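Acyl-[acyl-carrier-protein]--UDP-N-acetylglucosamine O-acyltransferase (Acinetobacter baumannii, PDB 4E6U) catalyses the transfer of an acyl chain from acyl carrier protein to UDP-N-acetylglucosamine, an early step in making the lipid A part of lipopolysaccharide. Local coordinates at residues N92-H97 with N117-N122; L9-A14 with I28-I33. All blocks are in the same frame, centred on the assembly; numbering follows the deposited sequence.

How the interactions relate
Both contacts join successive coils of the same left-handed parallel beta-helix along one face of the helix and the corner that follows it, 19 Å apart between centres and about 11 Å between nearest atoms. Interaction 1 (92-97 with 117-122) lies mid-helix and is buried; strands 93-94 and 118-119 belong to one parallel sheet and run on into matching turns. Interaction 2 (9-14 with 28-33) lies at the N-terminal end and is partly buried; there strand 27-28 meets a loop instead of a strand, leaving a single bridge. Paired asparagines across the coils and a salt bridge within 92-97 mark the first, a threonine hydroxyl and a CH-pi contact of proline on histidine the second. Both touch the second subunit.

Interaction 1: N92-H97 with N117-N122; sequences NLIREH and NLLMVN
The side-chain amides of Asn92 and Asn117 lie side by side and nearly coplanar, 3° apart. Asn92 OD1 accepts twice, from Asn117 N at 2.9 Å and Asn117 ND2 at 3.0 Å, the two donors coming from opposite faces of its plane. Asn117 OD1 in turn accepts from Asn135 N, and its ND2 also donates to Gly132 O. At the edge of the His97 ring, in its plane, Val121 CG1 stands 3.8 Å from ND1; the Phe67 ring of the same chain meets it with planes about 10° apart, while NE2 bonds Phe67 O of the second subunit. The Arg95 guanidinium, its chain bent at chi2 and chi3, makes a cation-pi contact with Phe65 and meets Glu96 edge-on: NE and NH2 both grip OE1, NH2 at 2.9 Å. NH2 also reaches Val73 O of the second subunit, where Ser69 and His101 bind Glu96 OE2. Across the strands, Leu119 N bonds Leu93 O at 2.8 Å and Arg95 N bonds Leu119 O. Leu118 CD1 packs on Leu93 CB (3.7 Å), and on the other face Ile94 and Leu119 both touch Leu100. Such in-register parallel strands, with asparagines aligned and hydrogen-bonded from coil to coil, belong to the left-handed beta-helix of the hexapeptide-repeat acyltransferases.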
loop_
_atom_site.group_PDB
_atom_site.type_symbol
_atom_site.label_atom_id
_atom_site.label_comp_id
_atom_site.label_asym_id
_atom_site.label_seq_id
_atom_site.Cartn_x
_atom_site.Cartn_y
_atom_site.Cartn_z
ATOM N N ASN A 92 -1.874 3.292 22.458
ATOM C CA ASN A 92 -1.925 3.228 21.002
ATOM C C ASN A 92 -2.051 1.807 20.530
ATOM O O ASN A 92 -1.614 0.880 21.214
ATOM C CB ASN A 92 -0.668 3.835 20.404
ATOM C CG ASN A 92 -0.530 5.308 20.754
ATOM O OD1 ASN A 92 -1.292 6.155 20.253
ATOM N ND2 ASN A 92 0.434 5.637 21.598
ATOM N N LEU A 93 -2.635 1.661 19.355
ATOM C CA LEU A 93 -2.738 0.377 18.662
ATOM C C LEU A 93 -1.960 0.518 17.372
ATOM O O LEU A 93 -2.299 1.363 16.539
ATOM C CB LEU A 93 -4.190 0.062 18.347
ATOM C CG LEU A 93 -5.089 -0.196 19.561
ATOM C CD1 LEU A 93 -6.554 -0.220 19.159
ATOM C CD2 LEU A 93 -4.721 -1.485 20.291
ATOM N N ILE A 94 -0.904 -0.275 17.229
ATOM C CA ILE A 94 -0.050 -0.252 16.042
ATOM C C ILE A 94 -0.160 -1.622 15.386
ATOM O O ILE A 94 0.342 -2.621 15.913
ATOM C CB ILE A 94 1.399 0.116 16.421
ATOM C CG1 ILE A 94 1.441 1.534 17.032
ATOM C CG2 ILE A 94 2.320 0.022 15.202
ATOM C CD1 ILE A 94 2.745 1.917 17.701
ATOM N N ARG A 95 -0.867 -1.673 14.268
ATOM C CA ARG A 95 -1.197 -2.941 13.640
ATOM C C ARG A 95 -0.068 -3.488 12.757
ATOM O O ARG A 95 1.015 -2.891 12.604
ATOM C CB ARG A 95 -2.490 -2.774 12.847
ATOM C CG ARG A 95 -3.711 -2.439 13.741
ATOM C CD ARG A 95 -3.896 -3.466 14.884
ATOM N NE ARG A 95 -4.011 -4.801 14.310
ATOM C CZ ARG A 95 -5.069 -5.601 14.376
ATOM N NH1 ARG A 95 -6.149 -5.273 15.088
ATOM N NH2 ARG A 95 -5.026 -6.769 13.741
ATOM N N GLU A 96 -0.322 -4.663 12.192
ATOM C CA GLU A 96 0.695 -5.346 11.395
ATOM C C GLU A 96 1.276 -4.478 10.307
ATOM O O GLU A 96 0.558 -3.688 9.682
ATOM C CB GLU A 96 0.133 -6.614 10.748
ATOM C CG GLU A 96 -0.516 -7.605 11.734
ATOM C CD GLU A 96 -2.014 -7.438 11.819
ATOM O OE1 GLU A 96 -2.488 -6.398 12.343
ATOM O OE2 GLU A 96 -2.729 -8.337 11.345
ATOM N N HIS A 97 2.571 -4.627 10.054
ATOM C CA HIS A 97 3.222 -4.030 8.888
ATOM C C HIS A 97 3.377 -2.520 8.942
ATOM O O HIS A 97 3.775 -1.913 7.948
ATOM C CB HIS A 97 2.539 -4.449 7.561
ATOM C CG HIS A 97 2.397 -5.931 7.411
ATOM N ND1 HIS A 97 1.172 -6.554 7.299
ATOM C CD2 HIS A 97 3.325 -6.916 7.394
ATOM C CE1 HIS A 97 1.357 -7.861 7.186
ATOM N NE2 HIS A 97 2.650 -8.108 7.259
ATOM N N ASN A 117 -4.096 6.495 19.722
ATOM C CA ASN A 117 -4.149 6.425 18.261
ATOM C C ASN A 117 -4.363 5.001 17.793
ATOM O O ASN A 117 -3.923 4.061 18.456
ATOM C CB ASN A 117 -2.855 6.981 17.698
ATOM C CG ASN A 117 -2.667 8.444 18.039
ATOM O OD1 ASN A 117 -3.425 9.293 17.553
ATOM N ND2 ASN A 117 -1.663 8.766 18.827
ATOM N N LEU A 118 -4.997 4.865 16.640
ATOM C CA LEU A 118 -5.104 3.578 15.943
ATOM C C LEU A 118 -4.388 3.720 14.617
ATOM O O LEU A 118 -4.795 4.531 13.764
ATOM C CB LEU A 118 -6.565 3.205 15.730
ATOM C CG LEU A 118 -6.836 2.035 14.777
ATOM C CD1 LEU A 118 -6.103 0.743 15.207
ATOM C CD2 LEU A 118 -8.333 1.754 14.625
ATOM N N LEU A 119 -3.296 2.972 14.468
ATOM C CA LEU A 119 -2.539 2.894 13.219
ATOM C C LEU A 119 -2.860 1.546 12.613
ATOM O O LEU A 119 -2.362 0.521 13.084
ATOM C CB LEU A 119 -1.035 3.071 13.459
ATOM C CG LEU A 119 -0.516 4.496 13.702
ATOM C CD1 LEU A 119 -1.050 5.046 15.016
ATOM C CD2 LEU A 119 1.001 4.527 13.709
ATOM N N MET A 120 -3.735 1.546 11.620
ATOM C CA MET A 120 -4.131 0.293 10.979
ATOM C C MET A 120 -3.021 -0.271 10.124
ATOM O O MET A 120 -1.955 0.329 9.967
ATOM C CB MET A 120 -5.401 0.482 10.163
ATOM C CG MET A 120 -6.603 0.744 11.034
ATOM S SD MET A 120 -8.117 0.732 10.042
ATOM C CE MET A 120 -9.216 1.695 11.058
ATOM N N VAL A 121 -3.262 -1.462 9.590
ATOM C CA VAL A 121 -2.195 -2.195 8.901
ATOM C C VAL A 121 -1.473 -1.328 7.879
ATOM O O VAL A 121 -2.094 -0.610 7.087
ATOM C CB VAL A 121 -2.746 -3.473 8.224
ATOM C CG1 VAL A 121 -1.741 -4.095 7.303
ATOM C CG2 VAL A 121 -3.194 -4.494 9.273
ATOM N N ASN A 122 -0.149 -1.417 7.877
ATOM C CA ASN A 122 0.704 -0.697 6.933
ATOM C C ASN A 122 0.540 0.814 6.995
ATOM O O ASN A 122 0.516 1.494 5.961
ATOM C CB ASN A 122 0.486 -1.209 5.490
ATOM C CG ASN A 122 1.547 -0.684 4.497
ATOM O OD1 ASN A 122 1.262 -0.494 3.310
ATOM N ND2 ASN A 122 2.757 -0.430 4.978
#

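Interaction 2: L9-A14 with I28-I33; sequences LIHSTA and IGPYCI
Thr13 OG1 sits between segments 9-14 and 28-33 and joins His11 to the backbone of Tyr31. It accepts from Tyr31 N at 2.9 Å, in a bond bent to 140°, and shares a hydrogen bond of 2.8 Å with His11 ND1. The hydroxyl is placed there by chi1 of 61°, which sets OG1 between the backbone N and the carbonyl carbon, with CG2 directed along the Tyr31 ring near CE2. OG1 also lies over one face of that ring, offset toward its rim. His11 ND1 takes a second bond from Thr13 N, which approaches tilted out of the imidazole plane. Inside the 9-14 segment, a type I turn is closed by Ala14 N to His11 O.

The backbones pair at one bridge, Ile10 with Ile28. Ile28 N donates to Leu9 O at 2.9 Å, and Ile28 O receives the straighter bond from His11 N, at 169°. Pro30, with no N-H to offer, packs instead: its CG stands over the centre of the His11 ring, 3.8 Å from the centroid, in a CH-pi contact. Ile10 and Ile28 lie alongside each other, CD1 to CD1, and Ala14 CB touches Ile28 CG2 at 3.8 Å.

At the far end of the Tyr31 ring, OH bonds Thr13 O of the second subunit, and the Tyr31 rings of the three subunits meet edge-to-face. Thr13 therefore works in both directions, its hydroxyl holding the next coil of its own chain and its carbonyl the tyrosine of the third subunit. With a single backbone bridge here, the Thr13 hydroxyl supplies the further polar link to the next coil, while Thr13 O and Tyr31 OH, bonded between subunits, carry the link to the trimer.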
loop_
_atom_site.group_PDB
_atom_site.type_symbol
_atom_site.label_atom_id
_atom_site.label_comp_id
_atom_site.label_asym_id
_atom_site.label_seq_id
_atom_site.Cartn_x
_atom_site.Cartn_y
_atom_site.Cartn_z
ATOM N N LEU A 9 5.686 -13.615 30.377
ATOM C CA LEU A 9 5.245 -12.439 29.637
ATOM C C LEU A 9 6.207 -12.061 28.521
ATOM O O LEU A 9 5.765 -11.480 27.535
ATOM C CB LEU A 9 5.061 -11.250 30.576
ATOM C CG LEU A 9 3.967 -11.312 31.657
ATOM C CD1 LEU A 9 3.767 -9.930 32.265
ATOM C CD2 LEU A 9 2.670 -11.829 31.096
ATOM N N ILE A 10 7.491 -12.384 28.677
ATOM C CA ILE A 10 8.501 -12.112 27.643
ATOM C C ILE A 10 9.004 -13.446 27.138
ATOM O O ILE A 10 9.580 -14.234 27.896
ATOM C CB ILE A 10 9.653 -11.218 28.173
ATOM C CG1 ILE A 10 9.092 -9.841 28.542
ATOM C CG2 ILE A 10 10.810 -11.109 27.161
ATOM C CD1 ILE A 10 10.094 -8.872 29.120
ATOM N N HIS A 11 8.763 -13.730 25.865
ATOM C CA HIS A 11 9.150 -15.007 25.292
ATOM C C HIS A 11 10.675 -15.139 25.246
ATOM O O HIS A 11 11.391 -14.155 25.000
ATOM C CB HIS A 11 8.563 -15.171 23.902
ATOM C CG HIS A 11 8.569 -16.591 23.459
ATOM N ND1 HIS A 11 9.602 -17.138 22.733
ATOM C CD2 HIS A 11 7.691 -17.598 23.692
ATOM C CE1 HIS A 11 9.357 -18.427 22.529
ATOM N NE2 HIS A 11 8.199 -18.720 23.093
ATOM N N SER A 12 11.168 -16.354 25.485
ATOM C CA SER A 12 12.610 -16.589 25.549
ATOM C C SER A 12 13.349 -16.334 24.241
ATOM O O SER A 12 14.566 -16.170 24.255
ATOM C CB SER A 12 12.905 -18.017 26.007
ATOM O OG SER A 12 12.393 -18.930 25.056
ATOM N N THR A 13 12.615 -16.266 23.124
ATOM C CA THR A 13 13.241 -16.027 21.812
ATOM C C THR A 13 13.277 -14.527 21.461
ATOM O O THR A 13 13.814 -14.126 20.416
ATOM C CB THR A 13 12.506 -16.754 20.690
ATOM O OG1 THR A 13 11.165 -16.276 20.613
ATOM C CG2 THR A 13 12.555 -18.276 20.892
ATOM N N ALA A 14 12.691 -13.681 22.300
ATOM C CA ALA A 14 12.911 -12.251 22.098
ATOM C C ALA A 14 14.396 -11.963 22.331
ATOM O O ALA A 14 15.074 -12.645 23.143
ATOM C CB ALA A 14 12.071 -11.442 23.050
ATOM N N ILE A 28 6.126 -9.345 25.604
ATOM C CA ILE A 28 6.890 -9.343 24.363
ATOM C C ILE A 28 6.835 -10.755 23.820
ATOM O O ILE A 28 7.268 -11.686 24.495
ATOM C CB ILE A 28 8.357 -8.896 24.578
ATOM C CG1 ILE A 28 8.422 -7.476 25.160
ATOM C CG2 ILE A 28 9.174 -8.997 23.263
ATOM C CD1 ILE A 28 9.820 -6.977 25.514
ATOM N N GLY A 29 6.316 -10.912 22.608
ATOM C CA GLY A 29 6.148 -12.240 22.045
ATOM C C GLY A 29 7.383 -12.817 21.377
ATOM O O GLY A 29 8.459 -12.209 21.344
ATOM N N PRO A 30 7.226 -14.021 20.819
ATOM C CA PRO A 30 8.359 -14.685 20.212
ATOM C C PRO A 30 9.003 -13.902 19.066
ATOM O O PRO A 30 8.314 -13.213 18.303
ATOM C CB PRO A 30 7.760 -15.980 19.650
ATOM C CG PRO A 30 6.493 -16.203 20.382
ATOM C CD PRO A 30 6.010 -14.853 20.835
ATOM N N TYR A 31 10.325 -13.988 18.985
ATOM C CA TYR A 31 11.075 -13.504 17.834
ATOM C C TYR A 31 11.019 -12.000 17.669
ATOM O O TYR A 31 11.195 -11.502 16.574
ATOM C CB TYR A 31 10.663 -14.268 16.542
ATOM C CG TYR A 31 10.687 -15.769 16.716
ATOM C CD1 TYR A 31 9.564 -16.572 16.472
ATOM C CD2 TYR A 31 11.840 -16.393 17.169
ATOM C CE1 TYR A 31 9.630 -17.967 16.651
ATOM C CE2 TYR A 31 11.903 -17.759 17.373
ATOM C CZ TYR A 31 10.800 -18.533 17.124
ATOM O OH TYR A 31 10.939 -19.893 17.342
ATOM N N CYS A 32 10.746 -11.279 18.752
ATOM C CA CYS A 32 10.890 -9.817 18.754
ATOM C C CYS A 32 12.331 -9.399 18.941
ATOM O O CYS A 32 13.116 -10.091 19.602
ATOM C CB CYS A 32 10.072 -9.186 19.890
ATOM S SG CYS A 32 8.283 -9.232 19.621
ATOM N N ILE A 33 12.652 -8.237 18.395
ATOM C CA ILE A 33 13.960 -7.639 18.564
ATOM C C ILE A 33 13.769 -6.292 19.205
ATOM O O ILE A 33 13.021 -5.456 18.684
ATOM C CB ILE A 33 14.664 -7.444 17.190
ATOM C CG1 ILE A 33 14.753 -8.759 16.390
ATOM C CG2 ILE A 33 16.013 -6.724 17.355
ATOM C CD1 ILE A 33 15.485 -9.873 17.128
#